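Pyrethroid hydrolase (Sphingobium faniae, PDB 5Y5R) hydrolyses the ester bond of pyrethroid insecticides such as permethrin and cypermethrin, releasing an alcohol and a cyclopropanecarboxylic acid. Local coordinates at residues H34-T39 with A62-R67; Q133-D136 with L141-D144; V224-S229 with E238-A243; P126-L131 with D202-I207. One frame throughout, in Å; residues are numbered along the deposited sequence.

Contact 1: residues H34-T39 with A62-R67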
loop_
_atom_site.group_PDB
_atom_site.type_symbol
_atom_site.label_atom_id
_atom_site.label_comp_id
_atom_site.label_asym_id
_atom_site.label_seq_id
_atom_site.Cartn_x
_atom_site.Cartn_y
_atom_site.Cartn_z
ATOM N N HIS A 34 2.490 9.010 10.429
ATOM C CA HIS A 34 3.100 9.583 9.241
ATOM C C HIS A 34 2.353 9.066 8.014
ATOM O O HIS A 34 1.839 7.937 8.021
ATOM C CB HIS A 34 4.587 9.204 9.166
ATOM C CG HIS A 34 5.378 9.497 10.409
ATOM N ND1 HIS A 34 6.081 10.672 10.592
ATOM C CD2 HIS A 34 5.576 8.766 11.536
ATOM C CE1 HIS A 34 6.685 10.645 11.768
ATOM N NE2 HIS A 34 6.390 9.504 12.365
ATOM N N ALA A 35 2.139 9.941 7.028
ATOM C CA ALA A 35 1.583 9.543 5.731
ATOM C C ALA A 35 2.323 10.286 4.620
ATOM O O ALA A 35 1.785 11.204 3.999
ATOM C CB ALA A 35 0.070 9.796 5.690
ATOM N N PRO A 36 3.562 9.906 4.350
ATOM C CA PRO A 36 4.406 10.667 3.424
ATOM C C PRO A 36 4.084 10.394 1.965
ATOM O O PRO A 36 3.488 9.380 1.614
ATOM C CB PRO A 36 5.819 10.178 3.754
ATOM C CG PRO A 36 5.588 8.733 4.232
ATOM C CD PRO A 36 4.264 8.741 4.940
ATOM N N ASP A 37 4.410 11.376 1.127
ATOM C CA ASP A 37 4.503 11.150 -0.313
ATOM C C ASP A 37 5.752 10.325 -0.641
ATOM O O ASP A 37 6.864 10.672 -0.239
ATOM C CB ASP A 37 4.559 12.495 -1.038
ATOM C CG ASP A 37 3.254 13.275 -0.974
ATOM O OD1 ASP A 37 2.168 12.696 -0.692
ATOM O OD2 ASP A 37 3.322 14.511 -1.168
ATOM N N LEU A 38 5.590 9.235 -1.383
ATOM C CA LEU A 38 6.797 8.583 -1.861
ATOM C C LEU A 38 7.431 9.471 -2.944
ATOM O O LEU A 38 6.901 10.523 -3.297
ATOM C CB LEU A 38 6.491 7.154 -2.349
ATOM C CG LEU A 38 6.080 6.128 -1.272
ATOM C CD1 LEU A 38 5.903 4.693 -1.810
ATOM C CD2 LEU A 38 7.114 6.080 -0.201
ATOM N N THR A 39 8.632 9.106 -3.368
ATOM C CA THR A 39 9.340 9.902 -4.360
ATOM C C THR A 39 8.553 9.936 -5.662
ATOM O O THR A 39 7.987 8.924 -6.088
ATOM C CB THR A 39 10.742 9.337 -4.571
ATOM O OG1 THR A 39 11.446 9.394 -3.326
ATOM C CG2 THR A 39 11.505 10.106 -5.634
ATOM N N ALA A 62 12.291 5.726 4.782
ATOM C CA ALA A 62 13.539 5.411 5.459
ATOM C C ALA A 62 13.981 6.599 6.300
ATOM O O ALA A 62 14.500 6.424 7.409
ATOM C CB ALA A 62 14.621 5.031 4.445
ATOM N N ASP A 63 13.750 7.816 5.785
ATOM C CA ASP A 63 14.000 9.031 6.556
ATOM C C ASP A 63 13.190 9.057 7.851
ATOM O O ASP A 63 13.723 9.393 8.911
ATOM C CB ASP A 63 13.667 10.275 5.731
ATOM C CG ASP A 63 14.486 10.398 4.444
ATOM O OD1 ASP A 63 15.589 9.809 4.343
ATOM O OD2 ASP A 63 14.029 11.135 3.541
ATOM N N ILE A 64 11.891 8.735 7.780
ATOM C CA ILE A 64 11.054 8.796 8.977
ATOM C C ILE A 64 11.516 7.751 9.980
ATOM O O ILE A 64 11.734 8.050 11.160
ATOM C CB ILE A 64 9.566 8.586 8.632
ATOM C CG1 ILE A 64 8.974 9.781 7.883
ATOM C CG2 ILE A 64 8.736 8.380 9.949
ATOM C CD1 ILE A 64 7.564 9.531 7.417
ATOM N N LEU A 65 11.732 6.523 9.501
ATOM C CA LEU A 65 12.190 5.436 10.359
ATOM C C LEU A 65 13.516 5.776 11.026
ATOM O O LEU A 65 13.810 5.285 12.122
ATOM C CB LEU A 65 12.332 4.138 9.554
ATOM C CG LEU A 65 11.112 3.411 8.979
ATOM C CD1 LEU A 65 11.493 2.324 7.930
ATOM C CD2 LEU A 65 10.347 2.805 10.102
ATOM N N ALA A 66 14.335 6.591 10.363
ATOM C CA ALA A 66 15.626 6.977 10.909
ATOM C C ALA A 66 15.472 7.729 12.224
ATOM O O ALA A 66 16.227 7.490 13.175
ATOM C CB ALA A 66 16.369 7.839 9.888
ATOM N N ARG A 67 14.509 8.643 12.300
ATOM C CA ARG A 67 14.369 9.513 13.461
ATOM C C ARG A 67 13.271 9.060 14.410
ATOM O O ARG A 67 12.931 9.793 15.342
ATOM C CB ARG A 67 14.118 10.953 13.012
ATOM C CG ARG A 67 13.300 11.043 11.738
ATOM C CD ARG A 67 12.875 12.493 11.442
ATOM N NE ARG A 67 11.501 12.781 11.828
ATOM C CZ ARG A 67 11.092 13.977 12.255
ATOM N NH1 ARG A 67 9.832 14.179 12.583
ATOM N NH2 ARG A 67 11.945 14.981 12.390
#
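The imidazole of His34 carries the methyl CG2 of Ile64 on one face, 3.4 Å from the ring centroid and directly on the ring normal, which makes a centred CH-pi contact; NE2 of the ring is hydrogen-bonded to Asp5. The contact belongs to the alpha/beta-hydrolase fold: strand 32-34 is an outermost strand of the parallel sheet and runs out into a loop at His34, while helix 59-67 packs beside it. With CG2 over the middle of the ring, the five ring atoms lie almost equally far from it, each about 3.6 Å away. The other branch of the isoleucine runs alongside rather than over the ring: its CD1 comes to 3.5 Å from His34 CB and also meets CG and ND1. Both branches are placed by the first torsion of Ile64, which sets CG2 anti to the backbone N and CG1 anti to the carbonyl carbon (chi1 -71°). The two side chains run antiparallel past one another. The bond to Asp5, on the neighbouring strand 3-9, would limit rotation of the imidazole and keep its face presented to the helix; it could also favour a protonated ring. Ile64 and His34 both touch Ile7 of that strand, so the pair extends the apolar layer between sheet and helix towards the surface. Beyond the histidine the loop adds Pro36, which also packs on Val61 of the helix; the pyrrolidine CG of Pro36 meets the same terminal methyl, CD1 of Ile64, at 3.8 Å.

Contact 2: residues Q133-D136 with L141-D144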
loop_
_atom_site.group_PDB
_atom_site.type_symbol
_atom_site.label_atom_id
_atom_site.label_comp_id
_atom_site.label_asym_id
_atom_site.label_seq_id
_atom_site.Cartn_x
_atom_site.Cartn_y
_atom_site.Cartn_z
ATOM N N GLN A 133 -3.248 3.154 -18.097
ATOM C CA GLN A 133 -2.566 2.868 -19.345
ATOM C C GLN A 133 -1.107 3.310 -19.330
ATOM O O GLN A 133 -0.707 4.136 -18.504
ATOM C CB GLN A 133 -3.316 3.513 -20.516
ATOM C CG GLN A 133 -4.779 3.117 -20.543
ATOM C CD GLN A 133 -5.572 3.927 -21.550
ATOM O OE1 GLN A 133 -5.316 5.121 -21.754
ATOM N NE2 GLN A 133 -6.556 3.284 -22.180
ATOM N N PRO A 134 -0.263 2.688 -20.151
ATOM C CA PRO A 134 1.155 3.069 -20.185
ATOM C C PRO A 134 1.382 4.408 -20.888
ATOM O O PRO A 134 0.624 4.790 -21.782
ATOM C CB PRO A 134 1.806 1.933 -20.982
ATOM C CG PRO A 134 0.763 0.778 -20.955
ATOM C CD PRO A 134 -0.543 1.490 -20.968
ATOM N N VAL A 135 2.442 5.121 -20.456
ATOM C CA VAL A 135 2.969 6.331 -21.104
ATOM C C VAL A 135 4.499 6.257 -21.057
ATOM O O VAL A 135 5.072 5.451 -20.320
ATOM C CB VAL A 135 2.468 7.665 -20.478
ATOM C CG1 VAL A 135 0.938 7.771 -20.546
ATOM C CG2 VAL A 135 2.978 7.834 -19.066
ATOM N N ASP A 136 5.176 7.044 -21.910
ATOM C CA ASP A 136 6.656 7.070 -21.916
ATOM C C ASP A 136 7.255 5.664 -21.936
ATOM O O ASP A 136 8.090 5.308 -21.094
ATOM C CB ASP A 136 7.252 7.840 -20.733
ATOM C CG ASP A 136 6.976 9.308 -20.773
ATOM O OD1 ASP A 136 6.689 9.837 -21.873
ATOM O OD2 ASP A 136 7.131 9.948 -19.708
ATOM N N LEU A 141 2.510 5.159 -15.956
ATOM C CA LEU A 141 1.130 4.721 -16.043
ATOM C C LEU A 141 0.257 5.905 -15.692
ATOM O O LEU A 141 0.577 6.670 -14.779
ATOM C CB LEU A 141 0.814 3.566 -15.092
ATOM C CG LEU A 141 1.538 2.229 -15.207
ATOM C CD1 LEU A 141 1.062 1.342 -14.074
ATOM C CD2 LEU A 141 1.278 1.569 -16.508
ATOM N N GLN A 142 -0.849 6.037 -16.404
ATOM C CA GLN A 142 -1.749 7.169 -16.266
ATOM C C GLN A 142 -3.174 6.693 -16.444
ATOM O O GLN A 142 -3.442 5.898 -17.346
ATOM C CB GLN A 142 -1.428 8.222 -17.322
ATOM C CG GLN A 142 -2.501 9.290 -17.440
ATOM C CD GLN A 142 -2.074 10.494 -18.259
ATOM O OE1 GLN A 142 -0.901 10.655 -18.601
ATOM N NE2 GLN A 142 -3.034 11.332 -18.590
ATOM N N ALA A 143 -4.094 7.232 -15.644
ATOM C CA ALA A 143 -5.495 6.824 -15.743
ATOM C C ALA A 143 -6.118 7.241 -17.073
ATOM O O ALA A 143 -5.693 8.200 -17.734
ATOM C CB ALA A 143 -6.315 7.394 -14.585
ATOM N N ASP A 144 -7.103 6.476 -17.498
ATOM C CA ASP A 144 -7.835 6.791 -18.715
ATOM C C ASP A 144 -8.905 7.853 -18.441
ATOM O O ASP A 144 -10.041 7.535 -18.087
ATOM C CB ASP A 144 -8.435 5.512 -19.272
ATOM C CG ASP A 144 -9.235 5.735 -20.502
ATOM O OD1 ASP A 144 -9.245 6.877 -21.027
ATOM O OD2 ASP A 144 -9.852 4.740 -20.959
HETATM O O HOH W 1 -4.397 6.903 -20.109
#
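Gln142 N donates to Gln133 O at 2.8 Å, and Leu141 CA adds a CA-H...O contact of 3.1 Å to the same Gln133 O. In return Gln133 N donates to Gln142 O at 2.9 Å, a hydrogen bond that is nearly straight (176°). These paired bonds make Gln133 and Gln142 the hydrogen-bonded pair of an antiparallel beta hairpin, strands 132-135 and 140-143, with Pro134 and Leu141 as the adjoining non-hydrogen-bonded pair. The Gln133 side chain, extended beyond CG (chi2 170°), reaches along the hairpin to a water that lies 2.6 Å from Gln133 OE1 and 3.1 Å from Gln142 O; the water can donate to them, though it has more acceptors near it than protons. The Gln133 amide lies stacked on the carboxylate of Asp144, the planes 13° apart; that carboxylate forms a salt bridge with Arg147. With an alanine in place of Gln133, the water would probably be held less firmly and the Asp144 carboxylate would lose the amide stacked on it. Val135 crosses Gln142 at about a right angle, CG1 lying 4.0 Å from Gln142 CB. On the face of Pro134 and Leu141, Leu141 CD2 approaches Pro134 CA, and the Leu141 side chain lies about 4 Å from the bound pyrethroid.

Contact 3: residues V224-S229 with E238-A243. With SO4 (sulfate ion), chain H.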
loop_
_atom_site.group_PDB
_atom_site.type_symbol
_atom_site.label_atom_id
_atom_site.label_comp_id
_atom_site.label_asym_id
_atom_site.label_seq_id
_atom_site.Cartn_x
_atom_site.Cartn_y
_atom_site.Cartn_z
ATOM N N VAL A 224 -7.422 -9.928 8.877
ATOM C CA VAL A 224 -8.733 -9.415 9.248
ATOM C C VAL A 224 -9.441 -8.962 7.978
ATOM O O VAL A 224 -8.818 -8.530 7.001
ATOM C CB VAL A 224 -8.677 -8.301 10.327
ATOM C CG1 VAL A 224 -7.759 -8.709 11.452
ATOM C CG2 VAL A 224 -8.184 -7.021 9.753
ATOM N N SER A 225 -10.748 -9.136 7.966
ATOM C CA SER A 225 -11.558 -8.871 6.785
ATOM C C SER A 225 -12.434 -7.657 7.034
ATOM O O SER A 225 -13.071 -7.563 8.086
ATOM C CB SER A 225 -12.444 -10.077 6.460
ATOM O OG SER A 225 -11.656 -11.210 6.180
ATOM N N LEU A 226 -12.467 -6.735 6.066
ATOM C CA LEU A 226 -13.325 -5.568 6.116
ATOM C C LEU A 226 -14.328 -5.641 4.977
ATOM O O LEU A 226 -13.965 -6.078 3.878
ATOM C CB LEU A 226 -12.512 -4.284 5.966
ATOM C CG LEU A 226 -11.436 -3.914 6.965
ATOM C CD1 LEU A 226 -10.881 -2.549 6.533
ATOM C CD2 LEU A 226 -11.977 -3.881 8.392
ATOM N N PRO A 227 -15.652 -5.219 5.207
ATOM C CA PRO A 227 -16.671 -5.238 4.140
ATOM C C PRO A 227 -16.641 -3.989 3.252
ATOM O O PRO A 227 -17.632 -3.272 3.122
ATOM C CB PRO A 227 -17.967 -5.331 4.947
ATOM C CG PRO A 227 -17.651 -4.560 6.217
ATOM C CD PRO A 227 -16.187 -4.720 6.486
ATOM N N ALA A 228 -15.501 -3.744 2.599
ATOM C CA ALA A 228 -15.258 -2.511 1.849
ATOM C C ALA A 228 -14.740 -2.803 0.436
ATOM O O ALA A 228 -14.188 -3.869 0.169
ATOM C CB ALA A 228 -14.244 -1.640 2.571
ATOM N N SER A 229 -14.852 -1.818 -0.458
ATOM C CA SER A 229 -14.199 -1.972 -1.756
ATOM C C SER A 229 -12.793 -1.407 -1.664
ATOM O O SER A 229 -12.177 -1.489 -0.598
ATOM C CB SER A 229 -14.984 -1.341 -2.913
ATOM O OG SER A 229 -15.363 -0.006 -2.679
ATOM N N GLU A 238 -12.767 4.494 10.959
ATOM C CA GLU A 238 -12.840 4.104 12.373
ATOM C C GLU A 238 -12.525 2.622 12.557
ATOM O O GLU A 238 -11.655 2.252 13.356
ATOM C CB GLU A 238 -14.238 4.412 12.900
ATOM C CG GLU A 238 -14.593 5.885 13.120
ATOM C CD GLU A 238 -14.049 6.441 14.424
ATOM O OE1 GLU A 238 -13.267 5.732 15.101
ATOM O OE2 GLU A 238 -14.419 7.586 14.785
ATOM N N ARG A 239 -13.213 1.757 11.797
ATOM C CA ARG A 239 -12.964 0.324 11.883
ATOM C C ARG A 239 -11.555 -0.003 11.427
ATOM O O ARG A 239 -10.892 -0.885 11.994
ATOM C CB ARG A 239 -13.971 -0.452 11.027
ATOM C CG ARG A 239 -15.374 -0.524 11.647
ATOM C CD ARG A 239 -16.474 -1.028 10.713
ATOM N NE ARG A 239 -17.015 0.060 9.887
ATOM C CZ ARG A 239 -18.028 -0.055 9.015
ATOM N NH1 ARG A 239 -18.671 -1.206 8.855
ATOM N NH2 ARG A 239 -18.414 1.005 8.302
ATOM N N LEU A 240 -11.083 0.711 10.405
ATOM C CA LEU A 240 -9.759 0.466 9.862
ATOM C C LEU A 240 -8.687 0.876 10.840
ATOM O O LEU A 240 -7.769 0.102 11.115
ATOM C CB LEU A 240 -9.589 1.219 8.537
ATOM C CG LEU A 240 -8.203 1.098 7.921
ATOM C CD1 LEU A 240 -7.847 -0.390 7.749
ATOM C CD2 LEU A 240 -8.109 1.850 6.579
ATOM N N ALA A 241 -8.804 2.092 11.395
ATOM C CA ALA A 241 -7.822 2.560 12.362
ATOM C C ALA A 241 -7.832 1.704 13.627
ATOM O O ALA A 241 -6.780 1.500 14.249
ATOM C CB ALA A 241 -8.063 4.046 12.694
ATOM N N GLU A 242 -9.012 1.225 14.038
ATOM C CA GLU A 242 -9.109 0.324 15.190
ATOM C C GLU A 242 -8.264 -0.933 14.987
ATOM O O GLU A 242 -7.508 -1.348 15.876
ATOM C CB GLU A 242 -10.568 -0.064 15.432
ATOM C CG GLU A 242 -10.748 -1.054 16.588
ATOM C CD GLU A 242 -12.213 -1.396 16.855
ATOM O OE1 GLU A 242 -13.069 -1.065 16.003
ATOM O OE2 GLU A 242 -12.509 -2.024 17.896
ATOM N N ALA A 243 -8.416 -1.581 13.831
ATOM C CA ALA A 243 -7.650 -2.794 13.576
ATOM C C ALA A 243 -6.165 -2.485 13.487
ATOM O O ALA A 243 -5.340 -3.270 13.953
ATOM C CB ALA A 243 -8.143 -3.464 12.300
HETATM S S SO4 H . -16.533 3.681 10.389
HETATM O O1 SO4 H . -15.685 4.825 10.073
HETATM O O2 SO4 H . -15.671 2.515 10.645
HETATM O O3 SO4 H . -17.461 3.485 9.286
HETATM O O4 SO4 H . -17.318 3.946 11.603
#
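Strand 222-226, an outermost strand of the parallel sheet, faces helix 237-249 across 7.9 Å between Leu226 CA and Leu240 CA, and the chain leaves the strand through an inverse gamma turn centred on Pro227. This is strand-on-helix packing of the alpha/beta-hydrolase fold, the helix lying against one face of the sheet. Leu226 and Leu240 cross at about a right angle and meet through their CD1 methyls, 3.9 Å apart. Leu240 sends CG anti to its own backbone N (chi1 177°), which helps bring that methyl to the strand; both leucines also touch Ile197 on the adjacent strand 194-199. Farther along, Val224 CG2 approaches Ala243 CB at 4.4 Å. At the other end Pro227 CG comes obliquely to the guanidinium of Arg239, whose polar edge is turned to a sulfate, probably from the crystallisation liquor. Arg239 grips O2 of the sulfate twice, through its backbone N at 2.8 Å and through NE at 2.9 Å, the latter bond lying in the guanidinium plane. Its NH2 holds sulfate O3 at 2.8 Å, while Glu238 N donates to O1. Between residues 224-226 and 238-243 the contacts are apolar, whereas the charged arginine and the backbone N-H groups near the helix start offer an anion site that probably gains from the helix dipole.

Contact 4: residues P126-L131 with D202-I207. With 8NL ((2-methyl-3-phenyl-phenyl)methyl (1~{S})-3-[(~{E})-2-chloranyl-3,3,3-tris(fluoranyl)prop-1-enyl]-2,2-dimethyl-cyclopropane-1-carboxylate), chain G.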
loop_
_atom_site.group_PDB
_atom_site.type_symbol
_atom_site.label_atom_id
_atom_site.label_comp_id
_atom_site.label_asym_id
_atom_site.label_seq_id
_atom_site.Cartn_x
_atom_site.Cartn_y
_atom_site.Cartn_z
ATOM N N PRO A 126 -7.594 -7.157 -14.013
ATOM C CA PRO A 126 -7.921 -6.627 -15.347
ATOM C C PRO A 126 -8.674 -5.317 -15.325
ATOM O O PRO A 126 -8.548 -4.571 -16.297
ATOM C CB PRO A 126 -8.780 -7.729 -15.975
ATOM C CG PRO A 126 -9.354 -8.439 -14.861
ATOM C CD PRO A 126 -8.351 -8.397 -13.744
ATOM N N HIS A 127 -9.460 -5.022 -14.275
ATOM C CA HIS A 127 -10.110 -3.717 -14.183
ATOM C C HIS A 127 -9.072 -2.596 -14.159
ATOM O O HIS A 127 -9.243 -1.566 -14.827
ATOM C CB HIS A 127 -10.986 -3.603 -12.929
ATOM C CG HIS A 127 -12.306 -4.310 -12.997
ATOM N ND1 HIS A 127 -12.477 -5.544 -13.591
ATOM C CD2 HIS A 127 -13.515 -3.966 -12.490
ATOM C CE1 HIS A 127 -13.740 -5.921 -13.458
ATOM N NE2 HIS A 127 -14.388 -4.983 -12.787
ATOM N N ALA A 128 -7.996 -2.768 -13.391
ATOM C CA ALA A 128 -6.968 -1.728 -13.345
ATOM C C ALA A 128 -6.221 -1.620 -14.666
ATOM O O ALA A 128 -5.964 -0.513 -15.144
ATOM C CB ALA A 128 -5.995 -1.979 -12.200
ATOM N N LEU A 129 -5.816 -2.751 -15.257
ATOM C CA LEU A 129 -5.083 -2.665 -16.520
ATOM C C LEU A 129 -5.935 -2.043 -17.616
ATOM O O LEU A 129 -5.394 -1.453 -18.565
ATOM C CB LEU A 129 -4.571 -4.037 -16.975
ATOM C CG LEU A 129 -3.626 -4.790 -16.049
ATOM C CD1 LEU A 129 -3.270 -6.149 -16.636
ATOM C CD2 LEU A 129 -2.374 -3.985 -15.793
ATOM N N ASP A 130 -7.261 -2.162 -17.506
ATOM C CA ASP A 130 -8.161 -1.553 -18.481
ATOM C C ASP A 130 -8.141 -0.028 -18.388
ATOM O O ASP A 130 -8.113 0.666 -19.410
ATOM C CB ASP A 130 -9.588 -2.048 -18.211
ATOM C CG ASP A 130 -10.626 -1.435 -19.143
ATOM O OD1 ASP A 130 -10.536 -1.685 -20.349
ATOM O OD2 ASP A 130 -11.524 -0.695 -18.708
ATOM N N LEU A 131 -8.110 0.504 -17.164
ATOM C CA LEU A 131 -8.333 1.921 -16.892
ATOM C C LEU A 131 -7.066 2.716 -16.666
ATOM O O LEU A 131 -7.127 3.949 -16.660
ATOM C CB LEU A 131 -9.230 2.082 -15.654
ATOM C CG LEU A 131 -10.678 1.636 -15.842
ATOM C CD1 LEU A 131 -11.355 1.418 -14.517
ATOM C CD2 LEU A 131 -11.461 2.638 -16.686
ATOM N N ASP A 202 -13.544 -5.546 -2.992
ATOM C CA ASP A 202 -12.637 -4.887 -3.913
ATOM C C ASP A 202 -12.761 -5.496 -5.324
ATOM O O ASP A 202 -12.763 -6.722 -5.490
ATOM C CB ASP A 202 -11.210 -4.983 -3.362
ATOM C CG ASP A 202 -10.238 -4.006 -4.045
ATOM O OD1 ASP A 202 -10.485 -3.601 -5.214
ATOM O OD2 ASP A 202 -9.248 -3.608 -3.396
ATOM N N VAL A 203 -12.919 -4.638 -6.337
ATOM C CA VAL A 203 -12.933 -5.081 -7.730
ATOM C C VAL A 203 -11.679 -4.687 -8.498
ATOM O O VAL A 203 -11.465 -5.205 -9.614
ATOM C CB VAL A 203 -14.185 -4.587 -8.485
ATOM C CG1 VAL A 203 -15.465 -5.152 -7.851
ATOM C CG2 VAL A 203 -14.200 -3.063 -8.614
ATOM N N VAL A 204 -10.857 -3.794 -7.957
ATOM C CA VAL A 204 -9.520 -3.554 -8.495
ATOM C C VAL A 204 -8.651 -4.777 -8.243
ATOM O O VAL A 204 -8.202 -5.464 -9.172
ATOM C CB VAL A 204 -8.923 -2.303 -7.826
ATOM C CG1 VAL A 204 -7.471 -2.056 -8.223
ATOM C CG2 VAL A 204 -9.798 -1.098 -8.092
ATOM N N LEU A 205 -8.516 -5.134 -6.974
ATOM C CA LEU A 205 -7.778 -6.307 -6.544
ATOM C C LEU A 205 -8.773 -7.288 -5.927
ATOM O O LEU A 205 -9.153 -7.130 -4.756
ATOM C CB LEU A 205 -6.706 -5.910 -5.535
ATOM C CG LEU A 205 -5.878 -7.052 -4.964
ATOM C CD1 LEU A 205 -5.048 -7.615 -6.052
ATOM C CD2 LEU A 205 -5.018 -6.513 -3.874
ATOM N N PRO A 206 -9.258 -8.272 -6.687
ATOM C CA PRO A 206 -10.359 -9.128 -6.215
ATOM C C PRO A 206 -9.965 -9.954 -4.993
ATOM O O PRO A 206 -8.791 -10.253 -4.764
ATOM C CB PRO A 206 -10.652 -10.028 -7.430
ATOM C CG PRO A 206 -10.071 -9.267 -8.610
ATOM C CD PRO A 206 -8.888 -8.545 -8.088
ATOM N N ILE A 207 -10.959 -10.282 -4.168
ATOM C CA ILE A 207 -10.652 -11.020 -2.935
ATOM C C ILE A 207 -9.987 -12.358 -3.236
ATOM O O ILE A 207 -9.167 -12.831 -2.462
ATOM C CB ILE A 207 -11.918 -11.221 -2.081
ATOM C CG1 ILE A 207 -11.534 -11.753 -0.690
ATOM C CG2 ILE A 207 -12.823 -12.174 -2.776
ATOM C CD1 ILE A 207 -10.503 -10.916 -0.006
HETATM C C 8NL G . -4.963 4.331 -8.876
HETATM C C8 8NL G . -6.921 7.877 -9.104
HETATM C C9 8NL G . -7.099 8.742 -10.179
HETATM C C10 8NL G . -7.527 8.254 -11.406
HETATM C C11 8NL G . -7.764 6.885 -11.494
HETATM C C12 8NL G . -7.581 6.035 -10.403
HETATM C C13 8NL G . -4.751 2.867 -6.217
HETATM O O 8NL G . -4.704 1.681 -7.046
HETATM CL CL 8NL G . -2.896 -3.092 -12.047
HETATM C C21 8NL G . -2.836 -1.910 -10.738
HETATM C C22 8NL G . -2.705 -0.454 -11.117
HETATM F F2 8NL G . -3.875 0.128 -10.919
HETATM F F1 8NL G . -1.765 0.178 -10.442
HETATM F F 8NL G . -2.390 -0.409 -12.395
HETATM C C20 8NL G . -2.957 -2.315 -9.473
HETATM C C16 8NL G . -2.879 -1.338 -8.320
HETATM C C17 8NL G . -3.393 -2.088 -7.096
HETATM C C18 8NL G . -1.970 -2.275 -6.590
HETATM C C19 8NL G . -4.126 -3.396 -7.437
HETATM C C15 8NL G . -4.086 -0.779 -7.572
HETATM C C14 8NL G . -3.723 0.563 -6.929
HETATM O O1 8NL G . -2.624 0.717 -6.393
HETATM C C2 8NL G . -5.783 3.957 -6.549
HETATM C C3 8NL G . -6.655 4.295 -5.522
HETATM C C4 8NL G . -7.642 5.268 -5.678
HETATM C C5 8NL G . -7.749 5.964 -6.879
HETATM C C6 8NL G . -6.907 5.669 -7.944
HETATM C C1 8NL G . -5.910 4.667 -7.771
HETATM C C7 8NL G . -7.137 6.513 -9.187
HETATM O O HOH W 2 -9.298 -5.755 -11.588
#
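His127 and Val203 cross obliquely, with the imidazole laid over the backbone oxygen of Val203 and not hydrogen-bonded to it. That oxygen stands 3.5 Å above the ring plane, displaced towards the rim, and its closest ring atom is His127 CG at 3.6 Å. The ring's CD2 meets Val203 CG2 at 4.0 Å. Were a glycine to stand at His127, the Val203 carbonyl and the Val203 CG2 methyl would probably lose the ring that packs on them. Beside this pair a water ties the backbones together, accepting from His127 N and donating to Val204 O at 2.7 Å. Val204 turns CG1 anti to its backbone N (chi1 174°), which lets that methyl touch both Ala128 CB, at 4.2 Å, and ligand C15 of the cyclopropane, at 3.7 Å. Ala128 CB in turn touches ligand F2 at 3.3 Å, so the two small side chains form adjoining patches of the acid-side pocket wall. Asp202, probably the acid of the charge-relay system, consistent with its OD2 bond to His230, uses OD1 in an Asx motif to accept from Leu205 N, approached from above the carboxylate plane. The contact thus sets helix 126-131 against the loop between strand 194-199 and helix 207-216, with Phe155 of helix 148-155 also touching Val204.

How the contacts relate
Contacts 1 and 2 lie at the surface, whereas contacts 3 and 4 are partly buried. Contacts 1 and 3 belong to opposite margins of the same parallel sheet, each pairing an outermost strand or its exit with a helix through aliphatic packing; contact 1 adds an imidazole face, contact 3 an anion site. Contact 2 differs in being mainly backbone hydrogen bonding within a hairpin. It joins contact 4 directly: helix 126-131 runs into strand 132-135, Asp144 N lies 2.7 Å from Leu131 O in a probable hydrogen bond, and both contacts border the bound pyrethroid. Contact 4 also touches contact 3, where Ser229 packs on Asp202. Contact 1 touches none of the others.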